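Local coordinates for transcriptional regulator (LacI family) (Clostridium acetobutylicum ATCC 824, PDB 3G85), which probably acts as a DNA-binding transcription factor of the LacI family, its modelled core having the two-lobed build of periplasmic binding proteins, at residues E83-A88 against I94-R99; S105-D110 against I253-K258; I133-E136 against A141-N144; V206-K209 against S213-D216; R210-S213 against D217-I220. All coordinates share one frame; numbering follows the deposited sequence.

How the contacts relate
Contact 1 closes a short loop between helix 79-87 and strand 94-97 in the lobe built on the parallel sheet. Contact 2 begins on the neighbouring strand, 105-109, and closes far along the chain on helix 245-260, so contacts 3, 4 and 5 are nested inside its loop. Contact 3 joins strand 131-134 to helix 140-155 in the second lobe; Ala141 there touches Asn98 from contact 1. Contacts 4 and 5 interleave along the chain and share Ser213, with centres about 3 Å apart. Together they fasten the link from helix 197-209 to strand 219-224, across the chain's centre from contacts 1 and 2.

Contact 1. Residues E83-A88 against I94-R99; sequences EYLNKA and IILFNR
Leu85 near the end of helix 79-87 and Ile94 at the start of strand 94-97 are the nearest backbone pair, with their CA atoms 9.4 Å apart, a distance bridged between the segments by side chains. Leu85 supplies the whole helical half of the contact. Its CG stands beside the backbone N (chi1 -82°), and the two methyls of the fork part company from there. CD2 meets Ile94 CD1 at 4.0 Å, the two side chains reaching tip to tip. CD1 rests against two strand residues at once, 4.1 Å from Ile94 CG2 and 4.1 Å from Leu96 CD2; Leu85 and Leu96 slide past each other in opposite directions. Ile94 and Leu96 are two apart and present the same strand face, while Ile95 and Phe97 turn to helix 245-260. Leu85 O is hydrogen-bonded to Tyr104 OH. The join inside this beta-alpha-beta unit is thus wholly apolar and buried, held by dispersion and exclusion of water rather than by directional bonds.

Contact 2. Residues S105-D110 against I253-K258; sequences SSVNVD and ISLVEK
Ser105 and Leu255 mark the closest backbone approach, 8.1 Å between their CA atoms. Strand 105-109 runs almost antiparallel to helix segment 253-258, with 165° between their directions. Their axes come within 9.6 Å of each other. Leu255 is the helix residue that bridges the gap, and one methyl, CD1, does the touching. With CG beside the backbone N (chi1 -71°) and the chain then extended, this methyl is delivered to the strand, 3.7 Å from Val107 CG2. The two side chains cross obliquely. The same methyl lies 4.0 Å from Ser106 O and, more loosely, 4.4 Å from Ser105 CB, so it rests over both backbone and side chains. The hydroxyl of Ser105 is engaged instead with Asn266 and Thr268. Around this point Val107 extends the packing along helix 245-260 to Met248, Thr251 and Cys252, Leu255 also meets Ile95, and Ile253 packs on helix 27-40. The helix therefore covers one face of the parallel sheet, in which strand 105-109 lies between strands 94-97 and 269-272.

Contact 3. Residues I133-E136 against A141-N144; sequences ILTE and AMDN
Thr135 and the selenomethionine Met142 meet through their methyl groups, Thr135 CG2 lying 3.6 Å from Met142 CE. The selenomethionine leaves helix 140-155 with CG beside the backbone N, continues straight through chi2, and bends at the last torsion (chi3 73°). That bend sets CE against Thr135 and the backbone of Glu136 while SE stays farther back. CE is 3.7 Å from Glu136 O, and SE is 4.2 Å from the same oxygen; the CB of Glu136 points away from the helix. In Thr135 the hydroxyl lies anti to the backbone N (chi1 -170°), which leaves CG2 in the position between N and the carbonyl carbon. The two branches thus serve different partners: CG2 takes the methyl of Met142, while OG1 makes a weak hydrogen bond to Ala168 O. Backbone N atoms on both sides are held by asparagines, Thr135 N by Asn195 OD1 and Met142 N by Asn139 OD1. A glycerol, probably from the crystallisation liquor, lies about 4 Å from the Met142 side chain. The arrangement is the strand-to-helix turn of a beta-alpha-beta unit formed by strand 131-134, helix 140-155 and strand 165-167, in a periplasmic binding protein-like fold.

Contact 4. Residues V206-K209 against S213-D216; sequences VLNK and SIPD
Leu207 and Ile214 carry the apolar part of this contact, which packs the last turn of helix 197-209 against the loop that follows it. Their side chains cross at about a right angle. Leu207 CD1 lies 3.6 Å from Ile214 CD1 and 3.8 Å from Ile214 CG1, so one leucine methyl sits against the outer two carbons of the isoleucine's longer branch. Ile214 CD1 also reaches inward along the leucine, to 3.9 Å from Leu207 CB. This is possible because Ile214 places CG1 beside its backbone N (chi1 -57°), turning the longer branch to the helix. The backbones stay well apart: the nearest CA atoms, those of Leu207 and Ser213, are 7.4 Å from each other. A second kind of contact is polar against apolar. Asn208 OD1 comes to 4.2 Å from Ile214 CD1, a marginal touch at the exposed margin, again with the side chains at roughly right angles. The other end of that amide is tied down, since Asn208 ND2 donates a hydrogen bond to Thr235 O, and this link limits rotation of the group. Beyond the pair, Ile214 packs on Pro236, and Leu207 on Met183, Ile212 and Ile218. The chemistry is therefore an apolar contact with a polar edge: the buried leucine takes up the loop isoleucine, and the amide beside it is fixed by a bond to another loop.

Contact 5. Residues R210-S213 against D217-I220; sequences RQIS and DIEI
Three hydrogen bonds tie Ser213 to Asp217 and Ile218, two of them purely backbone. Ser213 O accepts from both Asp217 N at 2.7 Å and Ile218 N at 3.1 Å. The two donors approach differently: Ile218 N lies nearly along the C=O axis, whereas Asp217 N stands above the carbonyl plane, 36° out of it. In return Ser213 N donates to Asp217 OD2 at 2.9 Å in a nearly straight bond (167°), though it meets that oxygen from above the carboxylate plane. The aspartate reaches back because its CG lies beside its own backbone N (chi1 -60°), and OD2 thereby also comes to 3.4 Å from Ser213 CB. Both backbone polar atoms of Ser213 are thus engaged, and the carboxylate's negative charge is probably eased by the N-H it receives. Farther in, Ile212 CG2 packs at 3.6 Å against Asp217 CB. The same methyl is 4.2 Å from Ile218 CD1, and Ile212 and Ile218 both also reach Met183. Just upstream, Gln211 has positive phi and completes a Schellman motif at the end of helix 197-209. The whole is a tight helix-to-strand connection: the Asp217 N to Ser213 O bond closes an alpha-turn round Pro215, which follows a cis peptide bond, the bond from Ile218 N spans one residue more, and the chain is led into strand 219-224 of the second sheet.

Contact 1. Residues E83-A88 against I94-R99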
loop_
_atom_site.group_PDB
_atom_site.type_symbol
_atom_site.label_atom_id
_atom_site.label_comp_id
_atom_site.label_asym_id
_atom_site.label_seq_id
_atom_site.Cartn_x
_atom_site.Cartn_y
_atom_site.Cartn_z
ATOM N N GLU A 83 2.055 -19.208 5.749
ATOM C CA GLU A 83 1.940 -20.486 6.462
ATOM C C GLU A 83 3.226 -21.316 6.337
ATOM O O GLU A 83 3.690 -21.878 7.333
ATOM C CB GLU A 83 0.708 -21.285 6.006
ATOM C CG GLU A 83 0.799 -22.769 6.365
ATOM C CD GLU A 83 -0.523 -23.418 6.580
ATOM O OE1 GLU A 83 -1.560 -22.755 6.385
ATOM O OE2 GLU A 83 -0.523 -24.616 6.950
ATOM N N TYR A 84 3.811 -21.360 5.135
ATOM C CA TYR A 84 5.093 -22.018 4.929
ATOM C C TYR A 84 6.212 -21.381 5.760
ATOM O O TYR A 84 7.023 -22.096 6.385
ATOM C CB TYR A 84 5.504 -22.035 3.453
ATOM C CG TYR A 84 6.933 -22.503 3.280
ATOM C CD1 TYR A 84 7.248 -23.858 3.334
ATOM C CD2 TYR A 84 7.978 -21.586 3.091
ATOM C CE1 TYR A 84 8.571 -24.303 3.204
ATOM C CE2 TYR A 84 9.294 -22.007 2.961
ATOM C CZ TYR A 84 9.588 -23.376 3.023
ATOM O OH TYR A 84 10.897 -23.821 2.904
ATOM N N LEU A 85 6.283 -20.050 5.747
ATOM C CA LEU A 85 7.281 -19.356 6.566
ATOM C C LEU A 85 7.058 -19.582 8.067
ATOM O O LEU A 85 8.018 -19.740 8.822
ATOM C CB LEU A 85 7.297 -17.855 6.294
ATOM C CG LEU A 85 8.037 -17.223 5.124
ATOM C CD1 LEU A 85 8.424 -15.823 5.558
ATOM C CD2 LEU A 85 9.253 -17.976 4.689
ATOM N N ASN A 86 5.794 -19.573 8.485
ATOM C CA ASN A 86 5.445 -19.768 9.888
ATOM C C ASN A 86 5.933 -21.079 10.477
ATOM O O ASN A 86 6.245 -21.131 11.669
ATOM C CB ASN A 86 3.942 -19.639 10.101
ATOM C CG ASN A 86 3.498 -18.201 10.185
ATOM O OD1 ASN A 86 4.331 -17.305 10.326
ATOM N ND2 ASN A 86 2.183 -17.969 10.088
ATOM N N LYS A 87 5.999 -22.120 9.647
ATOM C CA LYS A 87 6.391 -23.464 10.099
ATOM C C LYS A 87 7.853 -23.788 9.788
ATOM O O LYS A 87 8.435 -24.700 10.380
ATOM C CB LYS A 87 5.453 -24.536 9.514
ATOM C CG LYS A 87 3.932 -24.233 9.639
ATOM C CD LYS A 87 3.505 -23.805 11.056
ATOM C CE LYS A 87 1.969 -23.632 11.174
ATOM N NZ LYS A 87 1.414 -22.422 10.455
ATOM N N ALA A 88 8.452 -23.020 8.881
ATOM C CA ALA A 88 9.846 -23.221 8.468
ATOM C C ALA A 88 10.835 -22.718 9.512
ATOM O O ALA A 88 10.558 -21.766 10.255
ATOM C CB ALA A 88 10.115 -22.519 7.121
ATOM N N ILE A 94 14.534 -12.603 7.707
ATOM C CA ILE A 94 13.460 -12.250 6.775
ATOM C C ILE A 94 12.604 -11.144 7.368
ATOM O O ILE A 94 12.111 -11.259 8.486
ATOM C CB ILE A 94 12.529 -13.451 6.451
ATOM C CG1 ILE A 94 13.327 -14.607 5.799
ATOM C CG2 ILE A 94 11.338 -12.985 5.581
ATOM C CD1 ILE A 94 12.507 -15.768 5.263
ATOM N N ILE A 95 12.433 -10.070 6.607
ATOM C CA ILE A 95 11.554 -8.970 7.004
ATOM C C ILE A 95 10.258 -9.042 6.181
ATOM O O ILE A 95 10.303 -9.071 4.948
ATOM C CB ILE A 95 12.232 -7.639 6.747
ATOM C CG1 ILE A 95 13.607 -7.646 7.414
ATOM C CG2 ILE A 95 11.411 -6.473 7.323
ATOM C CD1 ILE A 95 14.300 -6.416 7.224
ATOM N N LEU A 96 9.120 -9.062 6.853
ATOM C CA LEU A 96 7.845 -8.993 6.178
ATOM C C LEU A 96 7.459 -7.530 6.029
ATOM O O LEU A 96 7.560 -6.762 6.980
ATOM C CB LEU A 96 6.766 -9.721 6.979
ATOM C CG LEU A 96 7.091 -11.196 7.248
ATOM C CD1 LEU A 96 5.873 -11.847 8.001
ATOM C CD2 LEU A 96 7.377 -11.891 5.936
ATOM N N PHE A 97 6.995 -7.154 4.844
ATOM C CA PHE A 97 6.560 -5.797 4.601
ATOM C C PHE A 97 5.049 -5.713 4.777
ATOM O O PHE A 97 4.279 -6.418 4.077
ATOM C CB PHE A 97 6.991 -5.387 3.184
ATOM C CG PHE A 97 6.944 -3.915 2.935
ATOM C CD1 PHE A 97 8.091 -3.152 3.065
ATOM C CD2 PHE A 97 5.761 -3.299 2.521
ATOM C CE1 PHE A 97 8.074 -1.774 2.809
ATOM C CE2 PHE A 97 5.731 -1.907 2.272
ATOM C CZ PHE A 97 6.904 -1.158 2.430
ATOM N N ASN A 98 4.620 -4.868 5.713
ATOM C CA ASN A 98 3.223 -4.660 6.071
ATOM C C ASN A 98 2.452 -5.929 6.456
ATOM O O ASN A 98 1.348 -6.174 5.950
ATOM C CB ASN A 98 2.481 -3.912 4.935
ATOM C CG ASN A 98 1.389 -2.993 5.455
ATOM O OD1 ASN A 98 1.349 -2.639 6.639
ATOM N ND2 ASN A 98 0.493 -2.597 4.561
ATOM N N ARG A 99 3.045 -6.741 7.323
ATOM C CA ARG A 99 2.369 -7.875 7.928
ATOM C C ARG A 99 2.873 -7.950 9.306
ATOM O O ARG A 99 4.065 -8.189 9.487
ATOM C CB ARG A 99 2.837 -9.193 7.324
ATOM C CG ARG A 99 2.479 -9.397 6.007
ATOM C CD ARG A 99 1.058 -9.949 5.879
ATOM N NE ARG A 99 0.918 -10.228 4.455
ATOM C CZ ARG A 99 0.914 -9.297 3.508
ATOM N NH1 ARG A 99 0.982 -7.996 3.832
ATOM N NH2 ARG A 99 0.824 -9.660 2.241
#

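Contact 2. Residues S105-D110 against I253-K258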
loop_
_atom_site.group_PDB
_atom_site.type_symbol
_atom_site.label_atom_id
_atom_site.label_comp_id
_atom_site.label_asym_id
_atom_site.label_seq_id
_atom_site.Cartn_x
_atom_site.Cartn_y
_atom_site.Cartn_z
ATOM N N SER A 105 10.382 -10.325 12.073
ATOM C CA SER A 105 10.431 -8.861 12.111
ATOM C C SER A 105 9.686 -8.279 10.892
ATOM O O SER A 105 9.518 -8.942 9.816
ATOM C CB SER A 105 11.888 -8.375 12.185
ATOM O OG SER A 105 12.551 -8.872 13.376
ATOM N N SER A 106 9.202 -7.061 11.049
ATOM C CA SER A 106 8.352 -6.471 10.035
ATOM C C SER A 106 8.466 -4.959 10.035
ATOM O O SER A 106 8.802 -4.339 11.062
ATOM C CB SER A 106 6.881 -6.900 10.219
ATOM O OG SER A 106 6.357 -6.453 11.474
ATOM N N VAL A 107 8.201 -4.367 8.862
ATOM C CA VAL A 107 8.054 -2.923 8.726
ATOM C C VAL A 107 6.648 -2.702 8.125
ATOM O O VAL A 107 6.361 -3.177 7.008
ATOM C CB VAL A 107 9.200 -2.320 7.827
ATOM C CG1 VAL A 107 9.028 -0.857 7.576
ATOM C CG2 VAL A 107 10.589 -2.524 8.475
ATOM N N ASN A 108 5.784 -2.033 8.872
ATOM C CA ASN A 108 4.352 -1.959 8.553
ATOM C C ASN A 108 3.867 -0.537 8.615
ATOM O O ASN A 108 4.591 0.351 9.060
ATOM C CB ASN A 108 3.504 -2.783 9.535
ATOM C CG ASN A 108 4.029 -4.208 9.759
ATOM O OD1 ASN A 108 3.986 -4.708 10.887
ATOM N ND2 ASN A 108 4.527 -4.846 8.739
ATOM N N VAL A 109 2.653 -0.300 8.129
ATOM C CA VAL A 109 2.063 1.021 8.271
ATOM C C VAL A 109 0.760 0.818 9.037
ATOM O O VAL A 109 0.189 -0.273 9.031
ATOM C CB VAL A 109 1.918 1.741 6.890
ATOM C CG1 VAL A 109 0.862 1.006 6.032
ATOM C CG2 VAL A 109 1.596 3.257 7.054
ATOM N N ASP A 110 0.284 1.832 9.751
ATOM C CA ASP A 110 -1.001 1.636 10.466
ATOM C C ASP A 110 -2.180 1.806 9.524
ATOM O O ASP A 110 -2.677 2.910 9.311
ATOM C CB ASP A 110 -1.153 2.537 11.686
ATOM C CG ASP A 110 -2.286 2.035 12.635
ATOM O OD1 ASP A 110 -3.301 1.463 12.162
ATOM O OD2 ASP A 110 -2.162 2.204 13.864
ATOM N N ILE A 253 16.314 -2.300 5.344
ATOM C CA ILE A 253 17.775 -2.480 5.344
ATOM C C ILE A 253 18.383 -2.283 6.750
ATOM O O ILE A 253 19.258 -3.048 7.151
ATOM C CB ILE A 253 18.448 -1.507 4.353
ATOM C CG1 ILE A 253 17.953 -1.808 2.922
ATOM C CG2 ILE A 253 19.999 -1.486 4.521
ATOM C CD1 ILE A 253 18.628 -0.973 1.848
ATOM N N SER A 254 17.914 -1.266 7.475
ATOM C CA SER A 254 18.381 -1.004 8.847
ATOM C C SER A 254 18.168 -2.205 9.726
ATOM O O SER A 254 19.081 -2.572 10.494
ATOM C CB SER A 254 17.626 0.167 9.492
ATOM O OG SER A 254 17.898 1.379 8.829
ATOM N N LEU A 255 16.960 -2.761 9.663
ATOM C CA LEU A 255 16.608 -3.950 10.425
ATOM C C LEU A 255 17.496 -5.130 10.024
ATOM O O LEU A 255 18.021 -5.842 10.888
ATOM C CB LEU A 255 15.148 -4.342 10.225
ATOM C CG LEU A 255 14.037 -3.499 10.828
ATOM C CD1 LEU A 255 12.751 -4.327 10.813
ATOM C CD2 LEU A 255 14.403 -3.087 12.260
ATOM N N VAL A 256 17.652 -5.344 8.710
ATOM C CA VAL A 256 18.510 -6.420 8.234
ATOM C C VAL A 256 19.929 -6.377 8.849
ATOM O O VAL A 256 20.423 -7.377 9.381
ATOM C CB VAL A 256 18.583 -6.408 6.692
ATOM C CG1 VAL A 256 19.870 -7.095 6.191
ATOM C CG2 VAL A 256 17.339 -7.096 6.162
ATOM N N GLU A 257 20.548 -5.214 8.774
ATOM C CA GLU A 257 21.876 -4.959 9.295
ATOM C C GLU A 257 21.936 -5.262 10.798
ATOM O O GLU A 257 22.848 -5.939 11.253
ATOM C CB GLU A 257 22.207 -3.503 9.008
ATOM C CG GLU A 257 23.437 -2.932 9.664
ATOM C CD GLU A 257 24.033 -1.791 8.841
ATOM O OE1 GLU A 257 23.300 -1.155 8.033
ATOM O OE2 GLU A 257 25.253 -1.553 8.996
ATOM N N LYS A 258 20.932 -4.806 11.546
ATOM C CA LYS A 258 20.920 -5.009 12.991
ATOM C C LYS A 258 20.659 -6.481 13.354
ATOM O O LYS A 258 21.124 -6.983 14.418
ATOM C CB LYS A 258 19.916 -4.051 13.607
ATOM C CG LYS A 258 20.388 -2.595 13.488
ATOM C CD LYS A 258 19.316 -1.592 13.897
ATOM C CE LYS A 258 19.738 -0.137 13.627
ATOM N NZ LYS A 258 21.005 0.223 14.366
#

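Contact 3. Residues I133-E136 against A141-N144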
loop_
_atom_site.group_PDB
_atom_site.type_symbol
_atom_site.label_atom_id
_atom_site.label_comp_id
_atom_site.label_asym_id
_atom_site.label_seq_id
_atom_site.Cartn_x
_atom_site.Cartn_y
_atom_site.Cartn_z
ATOM N N ILE A 133 -14.464 3.376 -4.196
ATOM C CA ILE A 133 -14.080 2.529 -5.297
ATOM C C ILE A 133 -12.863 1.757 -4.830
ATOM O O ILE A 133 -11.822 2.361 -4.502
ATOM C CB ILE A 133 -13.757 3.350 -6.545
ATOM C CG1 ILE A 133 -15.022 4.110 -7.029
ATOM C CG2 ILE A 133 -13.207 2.459 -7.649
ATOM C CD1 ILE A 133 -14.710 5.063 -8.173
ATOM N N LEU A 134 -13.016 0.436 -4.796
ATOM C CA LEU A 134 -12.055 -0.456 -4.177
ATOM C C LEU A 134 -11.587 -1.528 -5.110
ATOM O O LEU A 134 -12.388 -2.344 -5.610
ATOM C CB LEU A 134 -12.680 -1.125 -2.950
ATOM C CG LEU A 134 -13.234 -0.184 -1.868
ATOM C CD1 LEU A 134 -13.992 -1.003 -0.801
ATOM C CD2 LEU A 134 -12.166 0.702 -1.204
ATOM N N THR A 135 -10.280 -1.571 -5.303
ATOM C CA THR A 135 -9.658 -2.733 -5.875
ATOM C C THR A 135 -9.542 -3.860 -4.815
ATOM O O THR A 135 -9.413 -3.589 -3.609
ATOM C CB THR A 135 -8.318 -2.366 -6.476
ATOM O OG1 THR A 135 -7.827 -3.480 -7.236
ATOM C CG2 THR A 135 -7.291 -1.940 -5.369
ATOM N N GLU A 136 -9.631 -5.114 -5.254
ATOM C CA GLU A 136 -9.682 -6.247 -4.305
ATOM C C GLU A 136 -8.459 -6.286 -3.371
ATOM O O GLU A 136 -7.335 -5.993 -3.792
ATOM C CB GLU A 136 -9.809 -7.579 -5.062
ATOM C CG GLU A 136 -8.530 -7.957 -5.826
ATOM C CD GLU A 136 -8.618 -9.331 -6.496
ATOM O OE1 GLU A 136 -9.265 -10.256 -5.920
ATOM O OE2 GLU A 136 -8.030 -9.464 -7.591
ATOM N N ALA A 141 -3.827 -6.077 5.424
ATOM C CA ALA A 141 -3.521 -4.655 5.465
ATOM C C ALA A 141 -4.491 -3.853 4.603
ATOM O O ALA A 141 -5.017 -2.850 5.041
ATOM C CB ALA A 141 -2.093 -4.410 5.001
HETATM N N MSE A 142 -4.729 -4.313 3.374
HETATM C CA MSE A 142 -5.653 -3.602 2.482
HETATM C C MSE A 142 -7.092 -3.622 2.977
HETATM O O MSE A 142 -7.813 -2.618 2.847
HETATM C CB MSE A 142 -5.586 -4.156 1.072
HETATM C CG MSE A 142 -4.411 -3.632 0.357
HETATM SE SE MSE A 142 -4.327 -4.195 -1.514
HETATM C CE MSE A 142 -5.769 -3.056 -2.246
ATOM N N ASP A 143 -7.510 -4.759 3.537
ATOM C CA ASP A 143 -8.817 -4.853 4.163
ATOM C C ASP A 143 -8.917 -3.833 5.295
ATOM O O ASP A 143 -9.882 -3.088 5.380
ATOM C CB ASP A 143 -9.052 -6.270 4.711
ATOM C CG ASP A 143 -9.589 -7.231 3.652
ATOM O OD1 ASP A 143 -10.303 -6.763 2.720
ATOM O OD2 ASP A 143 -9.299 -8.460 3.752
ATOM N N ASN A 144 -7.893 -3.786 6.137
ATOM C CA ASN A 144 -7.889 -2.858 7.263
ATOM C C ASN A 144 -7.979 -1.413 6.872
ATOM O O ASN A 144 -8.589 -0.644 7.589
ATOM C CB ASN A 144 -6.694 -3.114 8.182
ATOM C CG ASN A 144 -6.856 -4.389 8.946
ATOM O OD1 ASN A 144 -7.974 -4.882 9.095
ATOM N ND2 ASN A 144 -5.746 -4.966 9.399
#

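Contact 4. Residues V206-K209 against S213-D216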
loop_
_atom_site.group_PDB
_atom_site.type_symbol
_atom_site.label_atom_id
_atom_site.label_comp_id
_atom_site.label_asym_id
_atom_site.label_seq_id
_atom_site.Cartn_x
_atom_site.Cartn_y
_atom_site.Cartn_z
ATOM N N VAL A 206 -12.356 10.826 -16.058
ATOM C CA VAL A 206 -13.775 10.797 -16.440
ATOM C C VAL A 206 -14.504 12.043 -15.920
ATOM O O VAL A 206 -15.237 12.699 -16.672
ATOM C CB VAL A 206 -14.449 9.505 -15.955
ATOM C CG1 VAL A 206 -15.978 9.556 -16.200
ATOM C CG2 VAL A 206 -13.857 8.318 -16.658
ATOM N N LEU A 207 -14.311 12.382 -14.647
ATOM C CA LEU A 207 -14.945 13.569 -14.069
ATOM C C LEU A 207 -14.573 14.851 -14.815
ATOM O O LEU A 207 -15.418 15.758 -14.962
ATOM C CB LEU A 207 -14.607 13.719 -12.581
ATOM C CG LEU A 207 -14.918 12.604 -11.586
ATOM C CD1 LEU A 207 -14.638 13.124 -10.194
ATOM C CD2 LEU A 207 -16.345 12.070 -11.684
ATOM N N ASN A 208 -13.320 14.954 -15.267
ATOM C CA ASN A 208 -12.898 16.092 -16.087
ATOM C C ASN A 208 -13.620 16.156 -17.451
ATOM O O ASN A 208 -14.102 17.225 -17.850
ATOM C CB ASN A 208 -11.382 16.088 -16.288
ATOM C CG ASN A 208 -10.628 16.528 -15.036
ATOM O OD1 ASN A 208 -11.227 17.038 -14.086
ATOM N ND2 ASN A 208 -9.302 16.352 -15.039
ATOM N N LYS A 209 -13.684 15.028 -18.155
ATOM C CA LYS A 209 -14.385 14.917 -19.439
ATOM C C LYS A 209 -15.864 15.308 -19.293
ATOM O O LYS A 209 -16.420 15.985 -20.147
ATOM C CB LYS A 209 -14.300 13.488 -20.008
ATOM C CG LYS A 209 -13.046 13.169 -20.815
ATOM C CD LYS A 209 -13.154 11.829 -21.582
ATOM C CE LYS A 209 -13.997 11.970 -22.862
ATOM N NZ LYS A 209 -13.744 10.928 -23.927
ATOM N N SER A 213 -17.212 19.027 -11.144
ATOM C CA SER A 213 -16.249 19.841 -10.409
ATOM C C SER A 213 -15.625 19.144 -9.209
ATOM O O SER A 213 -16.324 18.599 -8.349
ATOM C CB SER A 213 -16.901 21.149 -9.964
ATOM O OG SER A 213 -17.313 21.878 -11.098
ATOM N N ILE A 214 -14.297 19.174 -9.160
ATOM C CA ILE A 214 -13.552 18.673 -8.020
ATOM C C ILE A 214 -12.901 19.879 -7.327
ATOM O O ILE A 214 -12.216 20.670 -7.982
ATOM C CB ILE A 214 -12.476 17.631 -8.455
ATOM C CG1 ILE A 214 -13.119 16.463 -9.223
ATOM C CG2 ILE A 214 -11.671 17.136 -7.234
ATOM C CD1 ILE A 214 -12.186 15.768 -10.236
ATOM N N PRO A 215 -13.107 20.037 -6.002
ATOM C CA PRO A 215 -13.846 19.228 -5.044
ATOM C C PRO A 215 -15.327 19.593 -4.926
ATOM O O PRO A 215 -16.028 19.004 -4.096
ATOM C CB PRO A 215 -13.169 19.600 -3.738
ATOM C CG PRO A 215 -12.916 21.060 -3.917
ATOM C CD PRO A 215 -12.481 21.199 -5.339
ATOM N N ASP A 216 -15.796 20.558 -5.722
ATOM C CA ASP A 216 -17.138 21.146 -5.507
ATOM C C ASP A 216 -18.321 20.195 -5.659
ATOM O O ASP A 216 -19.214 20.182 -4.810
ATOM C CB ASP A 216 -17.343 22.397 -6.370
ATOM C CG ASP A 216 -16.399 23.529 -5.999
ATOM O OD1 ASP A 216 -16.019 23.659 -4.815
ATOM O OD2 ASP A 216 -16.027 24.306 -6.904
#

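Contact 5. Residues R210-S213 against D217-I220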
loop_
_atom_site.group_PDB
_atom_site.type_symbol
_atom_site.label_atom_id
_atom_site.label_comp_id
_atom_site.label_asym_id
_atom_site.label_seq_id
_atom_site.Cartn_x
_atom_site.Cartn_y
_atom_site.Cartn_z
ATOM N N ARG A 210 -16.483 14.878 -18.201
ATOM C CA ARG A 210 -17.892 15.126 -17.961
ATOM C C ARG A 210 -18.154 16.440 -17.219
ATOM O O ARG A 210 -19.307 16.760 -16.914
ATOM C CB ARG A 210 -18.516 13.917 -17.262
ATOM C CG ARG A 210 -18.491 12.715 -18.192
ATOM C CD ARG A 210 -19.244 11.517 -17.708
ATOM N NE ARG A 210 -18.918 10.357 -18.544
ATOM C CZ ARG A 210 -19.514 9.172 -18.453
ATOM N NH1 ARG A 210 -20.495 8.988 -17.586
ATOM N NH2 ARG A 210 -19.141 8.177 -19.240
ATOM N N GLN A 211 -17.084 17.204 -16.969
ATOM C CA GLN A 211 -17.142 18.540 -16.351
ATOM C C GLN A 211 -17.777 18.540 -14.952
ATOM O O GLN A 211 -18.486 19.475 -14.556
ATOM C CB GLN A 211 -17.838 19.547 -17.286
ATOM C CG GLN A 211 -17.533 19.299 -18.764
ATOM C CD GLN A 211 -18.036 20.408 -19.675
ATOM O OE1 GLN A 211 -17.714 21.581 -19.480
ATOM N NE2 GLN A 211 -18.815 20.036 -20.681
ATOM N N ILE A 212 -17.505 17.484 -14.195
ATOM C CA ILE A 212 -17.933 17.430 -12.813
ATOM C C ILE A 212 -16.830 18.091 -12.005
ATOM O O ILE A 212 -15.651 17.789 -12.186
ATOM C CB ILE A 212 -18.232 15.995 -12.393
ATOM C CG1 ILE A 212 -19.427 15.487 -13.195
ATOM C CG2 ILE A 212 -18.530 15.895 -10.908
ATOM C CD1 ILE A 212 -19.234 14.118 -13.722
ATOM N N SER A 213 -17.212 19.027 -11.144
ATOM C CA SER A 213 -16.249 19.841 -10.409
ATOM C C SER A 213 -15.625 19.144 -9.209
ATOM O O SER A 213 -16.324 18.599 -8.349
ATOM C CB SER A 213 -16.901 21.149 -9.964
ATOM O OG SER A 213 -17.313 21.878 -11.098
ATOM N N ASP A 217 -18.344 19.420 -6.738
ATOM C CA ASP A 217 -19.356 18.375 -6.904
ATOM C C ASP A 217 -18.952 17.055 -6.250
ATOM O O ASP A 217 -19.790 16.369 -5.685
ATOM C CB ASP A 217 -19.642 18.153 -8.384
ATOM C CG ASP A 217 -20.157 19.410 -9.073
ATOM O OD1 ASP A 217 -20.792 20.240 -8.379
ATOM O OD2 ASP A 217 -19.925 19.565 -10.302
ATOM N N ILE A 218 -17.669 16.696 -6.351
ATOM C CA ILE A 218 -17.131 15.460 -5.750
ATOM C C ILE A 218 -15.748 15.730 -5.172
ATOM O O ILE A 218 -14.889 16.314 -5.854
ATOM C CB ILE A 218 -17.030 14.281 -6.770
ATOM C CG1 ILE A 218 -18.418 13.884 -7.272
ATOM C CG2 ILE A 218 -16.343 13.040 -6.129
ATOM C CD1 ILE A 218 -18.430 12.726 -8.224
ATOM N N GLU A 219 -15.529 15.316 -3.923
ATOM C CA GLU A 219 -14.197 15.431 -3.320
ATOM C C GLU A 219 -13.569 14.036 -3.172
ATOM O O GLU A 219 -14.230 13.112 -2.751
ATOM C CB GLU A 219 -14.261 16.133 -1.974
ATOM C CG GLU A 219 -12.900 16.633 -1.558
ATOM C CD GLU A 219 -12.922 17.605 -0.395
ATOM O OE1 GLU A 219 -13.963 18.275 -0.150
ATOM O OE2 GLU A 219 -11.876 17.689 0.283
ATOM N N ILE A 220 -12.301 13.895 -3.550
ATOM C CA ILE A 220 -11.667 12.569 -3.563
ATOM C C ILE A 220 -10.538 12.503 -2.550
ATOM O O ILE A 220 -9.789 13.453 -2.398
ATOM C CB ILE A 220 -11.076 12.260 -4.972
ATOM C CG1 ILE A 220 -12.188 12.343 -6.019
ATOM C CG2 ILE A 220 -10.357 10.869 -4.964
ATOM C CD1 ILE A 220 -11.713 12.402 -7.511
#